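PDB 5MPO: molybdopterin synthase catalytic subunit from Homo sapiens, which catalyses the last step of molybdopterin synthesis, moving two sulfur atoms from the thiocarboxylated small subunit MOCS2A into precursor Z to build its dithiolene. Local coordinates for residues 18-24 / 92-98; 110-114 / 126-130; 77-81 / 132-138. All coordinates share one frame. Residues are numbered along the deposited sequence.

How the contacts relate
Contact 1 (18-24 / 92-98) pairs one edge strand of the mixed sheet with its inner neighbour and is partly buried; contact 2 (110-114 / 126-130) and contact 3 (77-81 / 132-138) are buried. Contact 1 runs on backbone hydrogen bonds, whereas the other two are apolar side-chain packing, first helix on strand, then helix on helix. Strands 91-99 and 108-116 are neighbours in the sheet, with Phe-97 N 2.8 Å from Ile-111 O, so contacts 1 and 2 share it. Contacts 2 and 3 share helix 119-136. The triangle closes where Val-78 of contact 3 meets Ile-22, Phe-24 and Val-96 of contact 1.

Contact 1 of 3, residues 18-24 / 92-98; sequences SKDVINF and KHIAVFH
This is a parallel pairing of two neighbouring strands, 20-24 at an edge of the chain's mixed sheet and segment 92-98, on strand 91-99, next inside it. Both backbones are extended, their axes 4.7 Å apart and 3° from parallel. The register is unbroken: Asp-20 faces Ile-94, Val-21 Ala-95, Ile-22 Val-96, Asn-23 Phe-97 and Phe-24 His-98, with CA atoms 4.6 to 4.9 Å apart. Lys-19, Val-21 and Asn-23 bond to Ile-94, Val-96 and His-98, the staggered pattern of parallel strands: Ile-94 N to Lys-19 O 3.0 Å, Val-21 N to Ile-94 O 2.8 Å, Val-96 N to Val-21 O 2.8 Å, Asn-23 N to Val-96 O 3.0 Å and His-98 N to Asn-23 O 2.9 Å. Lys-19 N donates to His-93 ND1 at 3.2 Å, while His-93 NE2 hydrogen-bonds Glu-16; Lys-19 CE lies 3.5 Å from the imidazole centroid, a CH-pi contact over its face, and the Lys-19 amine goes on to Leu-37 O. Helices cover both faces of this sheet, part of the alpha/beta hammerhead fold of the MoaE family. Ala-95 and Phe-97 meet helix 31-38 on the face of Val-21, whose CG1 sits 3.8 Å from Phe-97 CE1; Asn-23 CB covers the Phe-97 ring, 3.9 Å from its centroid. Asp-20, Ile-22 and Ile-94 meet helix 73-88 on the other face, Asp-20 in a salt bridge with Arg-86. There the Phe-24 and His-98 rings are nearly parallel but slid apart, centroids 5.9 Å, and His-98 NE2 hydrogen-bonds the sulfur carrier subunit's backbone.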
loop_
_atom_site.group_PDB
_atom_site.type_symbol
_atom_site.label_atom_id
_atom_site.label_comp_id
_atom_site.label_asym_id
_atom_site.label_seq_id
_atom_site.Cartn_x
_atom_site.Cartn_y
_atom_site.Cartn_z
ATOM N N SER C 18 -19.969 0.368 -6.808
ATOM C CA SER C 18 -18.794 0.949 -6.159
ATOM C C SER C 18 -19.128 1.452 -4.780
ATOM O O SER C 18 -20.161 2.100 -4.610
ATOM C CB SER C 18 -18.285 2.114 -6.973
ATOM O OG SER C 18 -17.583 1.600 -8.057
ATOM N N LYS C 19 -18.219 1.232 -3.836
ATOM C CA LYS C 19 -18.439 1.586 -2.425
ATOM C C LYS C 19 -17.334 2.487 -1.917
ATOM O O LYS C 19 -16.149 2.282 -2.269
ATOM C CB LYS C 19 -18.460 0.373 -1.519
ATOM C CG LYS C 19 -19.385 -0.731 -1.965
ATOM C CD LYS C 19 -19.366 -1.927 -1.012
ATOM C CE LYS C 19 -18.171 -2.845 -1.280
ATOM N NZ LYS C 19 -17.893 -3.827 -0.197
ATOM N N ASP C 20 -17.735 3.483 -1.114
ATOM C CA ASP C 20 -16.858 4.305 -0.316
ATOM C C ASP C 20 -17.255 3.965 1.135
ATOM O O ASP C 20 -18.286 4.376 1.567
ATOM C CB ASP C 20 -17.131 5.785 -0.580
ATOM C CG ASP C 20 -16.630 6.278 -1.941
ATOM O OD1 ASP C 20 -15.641 5.772 -2.497
ATOM O OD2 ASP C 20 -17.192 7.235 -2.475
ATOM N N VAL C 21 -16.450 3.219 1.873
ATOM C CA VAL C 21 -16.771 2.790 3.239
ATOM C C VAL C 21 -15.888 3.598 4.188
ATOM O O VAL C 21 -14.657 3.483 4.175
ATOM C CB VAL C 21 -16.448 1.300 3.420
ATOM C CG1 VAL C 21 -16.807 0.808 4.817
ATOM C CG2 VAL C 21 -17.151 0.472 2.341
ATOM N N ILE C 22 -16.527 4.429 4.999
ATOM C CA ILE C 22 -15.859 5.386 5.835
ATOM C C ILE C 22 -16.336 5.208 7.260
ATOM O O ILE C 22 -17.530 5.285 7.534
ATOM C CB ILE C 22 -16.206 6.814 5.397
ATOM C CG1 ILE C 22 -15.821 6.986 3.934
ATOM C CG2 ILE C 22 -15.449 7.830 6.280
ATOM C CD1 ILE C 22 -16.227 8.280 3.324
ATOM N N ASN C 23 -15.391 5.038 8.168
ATOM C CA ASN C 23 -15.702 4.804 9.522
ATOM C C ASN C 23 -14.699 5.391 10.477
ATOM O O ASN C 23 -13.503 5.073 10.418
ATOM C CB ASN C 23 -15.775 3.314 9.757
ATOM C CG ASN C 23 -16.356 2.979 11.107
ATOM O OD1 ASN C 23 -16.851 3.838 11.785
ATOM N ND2 ASN C 23 -16.289 1.728 11.490
ATOM N N PHE C 24 -15.214 6.234 11.369
ATOM C CA PHE C 24 -14.499 6.666 12.567
ATOM C C PHE C 24 -14.994 5.921 13.781
ATOM O O PHE C 24 -16.195 5.723 13.935
ATOM C CB PHE C 24 -14.682 8.147 12.717
ATOM C CG PHE C 24 -13.972 8.921 11.661
ATOM C CD1 PHE C 24 -14.514 9.038 10.401
ATOM C CD2 PHE C 24 -12.733 9.493 11.917
ATOM C CE1 PHE C 24 -13.863 9.761 9.412
ATOM C CE2 PHE C 24 -12.063 10.218 10.949
ATOM C CZ PHE C 24 -12.619 10.339 9.686
ATOM N N LYS C 92 -12.266 0.765 -7.750
ATOM C CA LYS C 92 -13.566 0.208 -7.505
ATOM C C LYS C 92 -14.110 0.656 -6.146
ATOM O O LYS C 92 -14.994 1.492 -6.118
ATOM C CB LYS C 92 -13.517 -1.311 -7.613
ATOM C CG LYS C 92 -14.879 -1.970 -7.532
ATOM C CD LYS C 92 -15.815 -1.378 -8.581
ATOM C CE LYS C 92 -17.085 -2.186 -8.745
ATOM N NZ LYS C 92 -18.033 -1.438 -9.611
ATOM N N HIS C 93 -13.541 0.112 -5.062
ATOM C CA HIS C 93 -13.893 0.377 -3.670
ATOM C C HIS C 93 -12.744 1.123 -2.879
ATOM O O HIS C 93 -11.546 0.855 -3.060
ATOM C CB HIS C 93 -14.167 -0.942 -2.893
ATOM C CG HIS C 93 -15.153 -1.857 -3.541
ATOM N ND1 HIS C 93 -16.404 -1.448 -3.948
ATOM C CD2 HIS C 93 -15.076 -3.181 -3.827
ATOM C CE1 HIS C 93 -17.038 -2.472 -4.486
ATOM N NE2 HIS C 93 -16.253 -3.538 -4.409
ATOM N N ILE C 94 -13.146 1.997 -1.966
ATOM C CA ILE C 94 -12.246 2.741 -1.062
ATOM C C ILE C 94 -12.820 2.523 0.367
ATOM O O ILE C 94 -14.075 2.595 0.600
ATOM C CB ILE C 94 -12.282 4.224 -1.429
ATOM C CG1 ILE C 94 -12.061 4.450 -2.931
ATOM C CG2 ILE C 94 -11.401 5.007 -0.525
ATOM C CD1 ILE C 94 -12.239 5.893 -3.375
ATOM N N ALA C 95 -11.948 2.125 1.280
ATOM C CA ALA C 95 -12.301 1.997 2.659
ATOM C C ALA C 95 -11.345 2.892 3.409
ATOM O O ALA C 95 -10.156 2.876 3.113
ATOM C CB ALA C 95 -12.144 0.580 3.119
ATOM N N VAL C 96 -11.868 3.711 4.325
ATOM C CA VAL C 96 -11.040 4.554 5.218
ATOM C C VAL C 96 -11.519 4.438 6.644
ATOM O O VAL C 96 -12.618 4.861 6.958
ATOM C CB VAL C 96 -11.058 6.031 4.863
ATOM C CG1 VAL C 96 -10.207 6.808 5.884
ATOM C CG2 VAL C 96 -10.606 6.255 3.411
ATOM N N PHE C 97 -10.677 3.851 7.488
ATOM C CA PHE C 97 -11.036 3.550 8.852
ATOM C C PHE C 97 -10.099 4.291 9.729
ATOM O O PHE C 97 -8.887 4.089 9.632
ATOM C CB PHE C 97 -10.952 2.065 9.111
ATOM C CG PHE C 97 -12.184 1.330 8.727
ATOM C CD1 PHE C 97 -12.583 1.293 7.424
ATOM C CD2 PHE C 97 -12.957 0.711 9.669
ATOM C CE1 PHE C 97 -13.750 0.630 7.038
ATOM C CE2 PHE C 97 -14.133 0.045 9.306
ATOM C CZ PHE C 97 -14.538 0.004 7.973
ATOM N N HIS C 98 -10.625 5.194 10.552
ATOM C CA HIS C 98 -9.759 5.921 11.484
ATOM C C HIS C 98 -10.196 5.692 12.917
ATOM O O HIS C 98 -11.366 5.768 13.234
ATOM C CB HIS C 98 -9.719 7.401 11.120
ATOM C CG HIS C 98 -8.509 8.133 11.627
ATOM N ND1 HIS C 98 -8.110 8.096 12.957
ATOM C CD2 HIS C 98 -7.638 8.956 11.001
ATOM C CE1 HIS C 98 -7.061 8.872 13.127
ATOM N NE2 HIS C 98 -6.744 9.394 11.956
#

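Contact 2 of 3, residues 110-114 / 126-130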
loop_
_atom_site.group_PDB
_atom_site.type_symbol
_atom_site.label_atom_id
_atom_site.label_comp_id
_atom_site.label_asym_id
_atom_site.label_seq_id
_atom_site.Cartn_x
_atom_site.Cartn_y
_atom_site.Cartn_z
ATOM N N ILE C 110 -5.127 4.208 11.656
ATOM C CA ILE C 110 -5.744 4.433 10.355
ATOM C C ILE C 110 -5.486 3.215 9.478
ATOM O O ILE C 110 -4.424 2.603 9.556
ATOM C CB ILE C 110 -5.271 5.766 9.664
ATOM C CG1 ILE C 110 -5.914 5.907 8.308
ATOM C CG2 ILE C 110 -3.790 5.833 9.459
ATOM C CD1 ILE C 110 -6.124 7.315 7.833
ATOM N N ILE C 111 -6.467 2.863 8.661
ATOM C CA ILE C 111 -6.264 1.857 7.647
ATOM C C ILE C 111 -7.050 2.401 6.503
ATOM O O ILE C 111 -8.252 2.693 6.622
ATOM C CB ILE C 111 -6.781 0.463 8.056
ATOM C CG1 ILE C 111 -6.002 -0.120 9.225
ATOM C CG2 ILE C 111 -6.708 -0.555 6.935
ATOM C CD1 ILE C 111 -6.645 -1.408 9.737
ATOM N N ILE C 112 -6.347 2.535 5.386
ATOM C CA ILE C 112 -6.901 2.901 4.089
ATOM C C ILE C 112 -6.630 1.759 3.128
ATOM O O ILE C 112 -5.513 1.202 3.085
ATOM C CB ILE C 112 -6.235 4.166 3.554
ATOM C CG1 ILE C 112 -6.516 5.352 4.481
ATOM C CG2 ILE C 112 -6.794 4.492 2.188
ATOM C CD1 ILE C 112 -5.599 6.546 4.309
ATOM N N ALA C 113 -7.650 1.409 2.377
ATOM C CA ALA C 113 -7.548 0.410 1.363
ATOM C C ALA C 113 -8.271 0.878 0.078
ATOM O O ALA C 113 -9.335 1.474 0.159
ATOM C CB ALA C 113 -8.157 -0.881 1.881
ATOM N N VAL C 114 -7.697 0.552 -1.084
ATOM C CA VAL C 114 -8.294 0.802 -2.394
ATOM C C VAL C 114 -8.122 -0.398 -3.275
ATOM O O VAL C 114 -7.015 -0.931 -3.333
ATOM C CB VAL C 114 -7.619 2.009 -3.120
ATOM C CG1 VAL C 114 -8.319 2.276 -4.453
ATOM C CG2 VAL C 114 -7.692 3.255 -2.248
ATOM N N VAL C 126 -4.078 5.339 -2.804
ATOM C CA VAL C 126 -3.847 5.168 -1.390
ATOM C C VAL C 126 -2.922 6.260 -0.932
ATOM O O VAL C 126 -3.116 6.890 0.123
ATOM C CB VAL C 126 -3.255 3.800 -1.072
ATOM C CG1 VAL C 126 -2.572 3.784 0.287
ATOM C CG2 VAL C 126 -4.367 2.775 -1.058
ATOM N N SER C 127 -1.924 6.498 -1.746
ATOM C CA SER C 127 -0.949 7.506 -1.438
ATOM C C SER C 127 -1.588 8.912 -1.366
ATOM O O SER C 127 -1.350 9.633 -0.423
ATOM C CB SER C 127 0.170 7.455 -2.470
ATOM O OG SER C 127 1.155 8.378 -2.125
ATOM N N TYR C 128 -2.387 9.279 -2.365
ATOM C CA TYR C 128 -3.138 10.515 -2.334
ATOM C C TYR C 128 -4.113 10.592 -1.116
ATOM O O TYR C 128 -4.281 11.644 -0.539
ATOM C CB TYR C 128 -3.974 10.666 -3.584
ATOM C CG TYR C 128 -4.863 11.902 -3.545
ATOM C CD1 TYR C 128 -4.332 13.201 -3.835
ATOM C CD2 TYR C 128 -6.242 11.797 -3.218
ATOM C CE1 TYR C 128 -5.145 14.326 -3.846
ATOM C CE2 TYR C 128 -7.072 12.937 -3.201
ATOM C CZ TYR C 128 -6.540 14.199 -3.502
ATOM O OH TYR C 128 -7.358 15.326 -3.470
ATOM N N ALA C 129 -4.739 9.475 -0.765
ATOM C CA ALA C 129 -5.655 9.453 0.343
ATOM C C ALA C 129 -4.951 9.785 1.681
ATOM O O ALA C 129 -5.391 10.683 2.391
ATOM C CB ALA C 129 -6.367 8.125 0.409
ATOM N N ILE C 130 -3.893 9.079 2.026
ATOM C CA ILE C 130 -3.200 9.367 3.269
ATOM C C ILE C 130 -2.591 10.782 3.315
ATOM O O ILE C 130 -2.682 11.451 4.318
ATOM C CB ILE C 130 -2.161 8.292 3.653
ATOM C CG1 ILE C 130 -1.601 8.588 5.059
ATOM C CG2 ILE C 130 -0.996 8.212 2.665
ATOM C CD1 ILE C 130 -2.664 8.557 6.173
#
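Strand 110-114 lies under helix 126-130, its alternate residues directing their CA-to-CB bonds at the helix. Ile-110 comes first: its CD1 reaches Ile-130 CD1 at 4.0 Å, a light touch at the end of the interface. Ile-111 points to the other side of the sheet, where helix 31-38 receives it. Ile-112 is the centre of the contact and has the most surface buried by the other segment. With chi1 m and chi2 t, it sets CD1 3.9 Å from Ile-130 CB, while CG2 rests 4.1 Å from Ala-129 CB and 4.4 Å from Val-126 CG2. Ala-129, small and directed at the strand, meets this isoleucine through its CB. Ala-113 again turns away, toward helix 31-38. Val-114 closes the row with the tightest pair, CG2 to Val-126 CG2 at 3.6 Å, where the two backbones also come nearest, 6.3 Å between the CA atoms of Val-114 and Val-126. The segment axes stand 8.7 Å apart at 146°, so the helix runs back obliquely over the strand, as expected of a strand followed directly by a helix packed on its own sheet. Strand 108-116 hydrogen-bonds to 91-99 on one edge and to 45-52 on the other; Val-126 and Ile-130 also touch Phe-49 of strand 45-52, and Ala-129 meets Ile-85 of helix 73-88.

Contact 3 of 3, residues 77-81 / 132-138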
loop_
_atom_site.group_PDB
_atom_site.type_symbol
_atom_site.label_atom_id
_atom_site.label_comp_id
_atom_site.label_asym_id
_atom_site.label_seq_id
_atom_site.Cartn_x
_atom_site.Cartn_y
_atom_site.Cartn_z
ATOM N N GLU C 77 -15.074 15.198 4.750
ATOM C CA GLU C 77 -13.823 15.574 4.095
ATOM C C GLU C 77 -13.199 14.338 3.478
ATOM O O GLU C 77 -12.711 14.379 2.365
ATOM C CB GLU C 77 -12.822 16.282 5.012
ATOM C CG GLU C 77 -13.091 17.758 5.260
ATOM C CD GLU C 77 -13.065 18.677 4.068
ATOM O OE1 GLU C 77 -12.024 18.809 3.393
ATOM O OE2 GLU C 77 -14.086 19.374 3.860
ATOM N N VAL C 78 -13.320 13.226 4.158
ATOM C CA VAL C 78 -12.978 11.957 3.564
ATOM C C VAL C 78 -13.892 11.609 2.355
ATOM O O VAL C 78 -13.377 11.132 1.352
ATOM C CB VAL C 78 -12.984 10.847 4.595
ATOM C CG1 VAL C 78 -12.717 9.481 3.938
ATOM C CG2 VAL C 78 -11.937 11.127 5.687
ATOM N N ARG C 79 -15.187 11.911 2.401
ATOM C CA ARG C 79 -16.032 11.696 1.232
ATOM C C ARG C 79 -15.523 12.510 0.062
ATOM O O ARG C 79 -15.645 12.094 -1.073
ATOM C CB ARG C 79 -17.547 12.005 1.482
ATOM C CG ARG C 79 -18.238 10.968 2.384
ATOM C CD ARG C 79 -19.764 11.088 2.561
ATOM N NE ARG C 79 -20.131 12.385 3.166
ATOM C CZ ARG C 79 -20.461 12.621 4.452
ATOM N NH1 ARG C 79 -20.527 11.645 5.364
ATOM N NH2 ARG C 79 -20.723 13.874 4.842
ATOM N N LYS C 80 -15.032 13.706 0.317
ATOM C CA LYS C 80 -14.476 14.484 -0.756
ATOM C C LYS C 80 -13.200 13.830 -1.322
ATOM O O LYS C 80 -12.980 13.791 -2.538
ATOM C CB LYS C 80 -14.121 15.889 -0.302
ATOM C CG LYS C 80 -15.300 16.826 -0.291
ATOM C CD LYS C 80 -14.807 18.133 0.240
ATOM C CE LYS C 80 -15.960 18.916 0.828
ATOM N NZ LYS C 80 -15.343 20.043 1.606
ATOM N N ILE C 81 -12.357 13.343 -0.434
ATOM C CA ILE C 81 -11.211 12.596 -0.907
ATOM C C ILE C 81 -11.600 11.394 -1.794
ATOM O O ILE C 81 -10.965 11.146 -2.864
ATOM C CB ILE C 81 -10.356 12.190 0.281
ATOM C CG1 ILE C 81 -9.633 13.430 0.792
ATOM C CG2 ILE C 81 -9.397 11.037 -0.068
ATOM C CD1 ILE C 81 -9.020 13.142 2.144
ATOM N N THR C 132 -3.650 13.471 1.683
ATOM C CA THR C 132 -4.711 14.426 1.663
ATOM C C THR C 132 -5.420 14.384 3.039
ATOM O O THR C 132 -5.707 15.408 3.594
ATOM C CB THR C 132 -5.628 14.153 0.479
ATOM O OG1 THR C 132 -4.815 14.054 -0.698
ATOM C CG2 THR C 132 -6.717 15.305 0.335
ATOM N N LEU C 133 -5.573 13.205 3.626
ATOM C CA LEU C 133 -6.127 13.088 4.925
ATOM C C LEU C 133 -5.301 13.890 5.924
ATOM O O LEU C 133 -5.871 14.577 6.778
ATOM C CB LEU C 133 -6.191 11.629 5.340
ATOM C CG LEU C 133 -6.808 11.422 6.734
ATOM C CD1 LEU C 133 -7.861 10.319 6.826
ATOM C CD2 LEU C 133 -5.721 11.204 7.818
ATOM N N LYS C 134 -3.976 13.802 5.831
ATOM C CA LYS C 134 -3.098 14.438 6.822
ATOM C C LYS C 134 -3.095 15.925 6.624
ATOM O O LYS C 134 -2.843 16.648 7.550
ATOM C CB LYS C 134 -1.675 13.887 6.768
ATOM C CG LYS C 134 -1.592 12.470 7.355
ATOM C CD LYS C 134 -0.177 11.874 7.295
ATOM C CE LYS C 134 0.498 11.708 8.652
ATOM N NZ LYS C 134 -0.261 10.775 9.536
ATOM N N ALA C 135 -3.392 16.377 5.413
ATOM C CA ALA C 135 -3.405 17.784 5.076
ATOM C C ALA C 135 -4.775 18.505 5.305
ATOM O O ALA C 135 -4.824 19.687 5.490
ATOM C CB ALA C 135 -3.036 17.905 3.603
ATOM N N LYS C 136 -5.875 17.786 5.218
ATOM C CA LYS C 136 -7.178 18.379 5.064
ATOM C C LYS C 136 -8.222 17.950 6.067
ATOM O O LYS C 136 -9.137 18.686 6.286
ATOM C CB LYS C 136 -7.700 18.031 3.670
ATOM C CG LYS C 136 -7.915 19.214 2.741
ATOM C CD LYS C 136 -6.659 20.031 2.444
ATOM C CE LYS C 136 -7.132 21.291 1.762
ATOM N NZ LYS C 136 -6.002 22.196 1.493
ATOM N N VAL C 137 -8.094 16.771 6.675
ATOM C CA VAL C 137 -9.140 16.218 7.491
ATOM C C VAL C 137 -8.959 16.632 8.964
ATOM O O VAL C 137 -7.900 16.376 9.525
ATOM C CB VAL C 137 -9.230 14.702 7.275
ATOM C CG1 VAL C 137 -10.356 14.042 8.072
ATOM C CG2 VAL C 137 -9.514 14.440 5.777
ATOM N N PRO C 138 -10.009 17.267 9.594
ATOM C CA PRO C 138 -9.951 17.808 10.963
ATOM C C PRO C 138 -9.867 16.728 12.025
ATOM O O PRO C 138 -10.877 16.310 12.579
ATOM C CB PRO C 138 -11.234 18.620 11.065
ATOM C CG PRO C 138 -12.166 17.922 10.202
ATOM C CD PRO C 138 -11.342 17.489 9.027
#
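The two helical segments, 77-81 and 132-136, run roughly antiparallel, 141° between their directions and 10.5 Å between axes. Val-137 is the first residue to leave helical geometry, and its CA comes within 5.8 Å of Glu-77 CA. Ile-81 is the main side chain: CG1 packs 3.5 Å from Thr-132 CG2, and CD1 reaches Val-137 CG2 at 3.9 Å. One turn earlier, Val-78 CG2 lies 4.1 Å from Val-137 CG1 and 4.3 Å from Leu-133 CD1. Glu-77 contributes its aliphatic part, CB to Val-137 CG2 at 3.9 Å, while its OE2 forms a salt bridge with Lys-80 NZ at 2.7 Å, an amine that also salt-bridges an acidic side chain of the sulfur carrier subunit. Lys-134, on the far side of its helix, is a predicted substrate-binding residue, and its NZ hydrogen-bonds the carrier's backbone. Helices 73-88 and 119-136 thus pack obliquely over one face of the mixed sheet, Val-78 reaching Ile-22 and Phe-24 of strand 20-25 and Leu-133 meeting Ile-110 of strand 108-116.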